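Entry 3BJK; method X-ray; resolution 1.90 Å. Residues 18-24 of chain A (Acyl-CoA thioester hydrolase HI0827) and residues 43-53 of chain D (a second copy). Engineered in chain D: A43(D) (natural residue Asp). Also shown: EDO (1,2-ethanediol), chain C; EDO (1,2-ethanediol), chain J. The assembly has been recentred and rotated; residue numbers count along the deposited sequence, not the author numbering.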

# COMPACT_ATOMS: atom_id res chain seq x y z
N LEU A 18 -0.24 -19.74 6.22
CA LEU A 18 -0.66 -18.63 5.38
C LEU A 18 -0.67 -19.08 3.97
O LEU A 18 0.13 -19.95 3.59
CB LEU A 18 0.30 -17.44 5.44
CG LEU A 18 0.47 -16.63 6.68
CD1 LEU A 18 1.46 -15.46 6.38
CD2 LEU A 18 -0.78 -16.04 7.16
N ARG A 19 -1.59 -18.50 3.20
CA ARG A 19 -1.68 -18.77 1.74
C ARG A 19 -2.19 -17.52 1.03
O ARG A 19 -3.19 -16.92 1.45
CB ARG A 19 -2.61 -19.96 1.49
CG ARG A 19 -2.60 -20.44 0.09
CD ARG A 19 -3.12 -21.85 0.06
NE ARG A 19 -2.90 -22.57 -1.22
CZ ARG A 19 -3.81 -22.77 -2.17
NH1 ARG A 19 -5.01 -22.21 -2.14
NH2 ARG A 19 -3.51 -23.56 -3.21
N THR A 20 -1.48 -17.09 -0.01
CA THR A 20 -1.86 -15.93 -0.78
C THR A 20 -1.29 -16.02 -2.20
O THR A 20 -0.57 -16.97 -2.54
CB THR A 20 -1.46 -14.61 -0.04
OG1 THR A 20 -2.15 -13.50 -0.60
CG2 THR A 20 0.02 -14.42 -0.09
N LEU A 21 -1.60 -15.02 -3.01
CA LEU A 21 -1.08 -14.91 -4.40
C LEU A 21 -0.07 -13.80 -4.44
O LEU A 21 -0.24 -12.72 -3.83
CB LEU A 21 -2.23 -14.61 -5.37
CG LEU A 21 -1.86 -14.97 -6.81
CD1 LEU A 21 -1.95 -16.52 -7.04
CD2 LEU A 21 -2.74 -14.26 -7.82
N ALA A 22 1.04 -14.06 -5.08
CA ALA A 22 2.07 -13.05 -5.31
C ALA A 22 1.70 -12.02 -6.36
O ALA A 22 1.35 -12.37 -7.50
CB ALA A 22 3.33 -13.77 -5.70
N MET A 23 1.78 -10.73 -6.00
CA MET A 23 1.20 -9.64 -6.81
C MET A 23 2.30 -8.69 -7.25
O MET A 23 3.32 -8.56 -6.55
CB MET A 23 0.16 -8.85 -5.98
CG MET A 23 -1.01 -9.65 -5.43
SD MET A 23 -2.12 -10.16 -6.75
CE MET A 23 -3.15 -8.68 -7.04
N PRO A 24 2.07 -8.01 -8.39
CA PRO A 24 2.98 -7.01 -8.98
C PRO A 24 3.43 -5.91 -8.01
O PRO A 24 4.61 -5.51 -8.05
CB PRO A 24 2.16 -6.43 -10.14
CG PRO A 24 1.24 -7.51 -10.52
CD PRO A 24 0.84 -8.15 -9.20
C1 EDO C . -6.33 -25.76 -2.11
O1 EDO C . -5.81 -26.51 -3.22
C2 EDO C . -7.44 -24.80 -2.55
O2 EDO C . -6.94 -23.83 -3.47
C1 EDO J . -1.95 -26.64 -2.10
O1 EDO J . -1.91 -27.51 -3.25
C2 EDO J . -0.63 -25.88 -1.81
O2 EDO J . -0.73 -24.51 -2.22
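Chain D, residues 43-53: AMGGAILAKEI

Residues 43-53 of chain D form a continuous stretch of α-helix, part of a longer one, laid across the end of a β-strand in chain A, a second copy of the same acyl-CoA thioester hydrolase. The strand, L18(A) to L21(A), begins earlier in its chain and gives way to loop at A22(A). The two axes cross at 85°, nearly perpendicular, and approach to 8.5 Å; the nearest CA pair is L21(A) CA to M44(D) CA, 7.0 Å apart. Together the stretches bury 375 Å². The helix turns M44(D), I48(D), K51(D) and E52(D) toward the strand, a spacing of three and four residues that places them along one side. Most main-chain polar groups of the helix are satisfied within it: A47(D) N donates to A43(D) O at 3.0 Å, K51(D) N to A47(D) O at 2.9 Å and E52(D) N to I48(D) O at 3.0 Å, whereas the bond from L49(D) N to G45(D) O, 3.3 Å, is weak. A43(D) is an engineered alanine in place of Asp and does not touch the chain A stretch.

L21(A), pointing toward the helix, packs its CB 3.7 Å from M44(D) CG and its CD1 4.2 Å from I48(D) CG1; its CD2 lies 3.6 Å from K51(D) NZ, a contact without a hydrogen bond. M44(D), extended with chi1 and chi2 both t, also reaches M23(A), with its CE 3.7 Å from M23(A) SD, and T20(A), whose OG1 is 3.6 Å from M44(D) SD.

The polar contact is concentrated at R19(A). Its CA-to-CB bond points sideways, but the extended chain (chi1 to chi3 all t) carries the guanidinium to the helix, where R19(A) NH2 donates to E52(D) OE2 at 2.9 Å, an angle of 139°, in a salt bridge near the guanidinium plane. Two 1,2-ethanediol molecules, probably from the crystallisation liquor, complete the network. The O2 of EDO (chain J) accepts from both R19(A) NE and R19(A) NH2, each at 3.1 Å, so one oxygen serves two donors. R19(A) NH1 donates to O2 of EDO (chain C) at 2.8 Å and is also hydrogen-bonded elsewhere in the structure. O2 of EDO (chain C) in turn donates to E52(D) OE1 at 2.6 Å, while O1 of the same EDO (chain C) donates to E52(D) OE2 at 3.0 Å. The diol thus bridges arginine and glutamate beside their direct bond, and both carboxylate oxygens are satisfied. I48(D) CG2 lies 3.4 Å from R19(A) NH1, an apolar neighbour to the charged group.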

# COMPACT_ATOMS: atom_id res chain seq x y z
N ALA D 43 -12.04 -12.86 -4.00
CA ALA D 43 -11.63 -12.94 -5.38
C ALA D 43 -10.31 -13.65 -5.64
O ALA D 43 -10.25 -14.52 -6.54
CB ALA D 43 -11.64 -11.57 -6.00
N MET D 44 -9.27 -13.30 -4.88
CA MET D 44 -7.96 -13.94 -5.03
C MET D 44 -8.01 -15.43 -4.67
O MET D 44 -7.47 -16.24 -5.41
CB MET D 44 -6.95 -13.24 -4.15
CG MET D 44 -5.57 -13.80 -4.06
SD MET D 44 -4.49 -12.67 -3.15
CE MET D 44 -4.54 -11.18 -4.12
N GLY D 45 -8.67 -15.78 -3.55
CA GLY D 45 -8.75 -17.17 -3.11
C GLY D 45 -9.56 -18.01 -4.07
O GLY D 45 -9.17 -19.10 -4.47
N GLY D 46 -10.71 -17.49 -4.46
CA GLY D 46 -11.58 -18.19 -5.41
C GLY D 46 -10.91 -18.44 -6.73
O GLY D 46 -11.04 -19.54 -7.28
N ALA D 47 -10.14 -17.46 -7.19
CA ALA D 47 -9.41 -17.59 -8.45
C ALA D 47 -8.36 -18.68 -8.37
O ALA D 47 -8.10 -19.35 -9.37
CB ALA D 47 -8.81 -16.30 -8.88
N ILE D 48 -7.75 -18.85 -7.20
CA ILE D 48 -6.74 -19.89 -7.03
C ILE D 48 -7.36 -21.28 -7.26
O ILE D 48 -6.88 -22.05 -8.04
CB ILE D 48 -6.09 -19.86 -5.62
CG1 ILE D 48 -5.17 -18.64 -5.50
CG2 ILE D 48 -5.29 -21.15 -5.41
CD1 ILE D 48 -4.76 -18.32 -4.10
N LEU D 49 -8.45 -21.57 -6.56
CA LEU D 49 -9.23 -22.81 -6.83
C LEU D 49 -9.72 -22.98 -8.27
O LEU D 49 -9.60 -24.07 -8.84
CB LEU D 49 -10.42 -22.95 -5.88
CG LEU D 49 -11.24 -24.29 -5.98
CD1 LEU D 49 -10.35 -25.56 -5.92
CD2 LEU D 49 -12.25 -24.29 -4.86
N ALA D 50 -10.23 -21.91 -8.86
CA ALA D 50 -10.60 -21.94 -10.27
C ALA D 50 -9.42 -22.31 -11.17
O ALA D 50 -9.55 -23.17 -12.07
CB ALA D 50 -11.20 -20.61 -10.64
N LYS D 51 -8.26 -21.75 -10.91
CA LYS D 51 -7.07 -22.03 -11.73
C LYS D 51 -6.60 -23.48 -11.56
O LYS D 51 -6.07 -24.10 -12.49
CB LYS D 51 -5.91 -21.06 -11.34
CG LYS D 51 -6.07 -19.61 -11.77
CD LYS D 51 -5.15 -18.66 -10.90
CE LYS D 51 -5.55 -17.22 -10.99
NZ LYS D 51 -4.75 -16.37 -10.01
N GLU D 52 -6.70 -23.98 -10.32
CA GLU D 52 -6.41 -25.39 -10.03
C GLU D 52 -7.30 -26.37 -10.81
O GLU D 52 -6.79 -27.30 -11.49
CB GLU D 52 -6.52 -25.58 -8.50
CG GLU D 52 -5.34 -25.07 -7.74
CD GLU D 52 -5.58 -25.01 -6.22
OE1 GLU D 52 -6.77 -24.94 -5.82
OE2 GLU D 52 -4.57 -25.03 -5.48
N ILE D 53 -8.61 -26.14 -10.76
CA ILE D 53 -9.58 -26.92 -11.54
C ILE D 53 -9.39 -26.77 -13.04
O ILE D 53 -9.43 -27.78 -13.74
CB ILE D 53 -11.04 -26.57 -11.14
CG1 ILE D 53 -11.31 -27.00 -9.68
CG2 ILE D 53 -12.08 -27.24 -12.06
CD1 ILE D 53 -12.55 -26.41 -9.08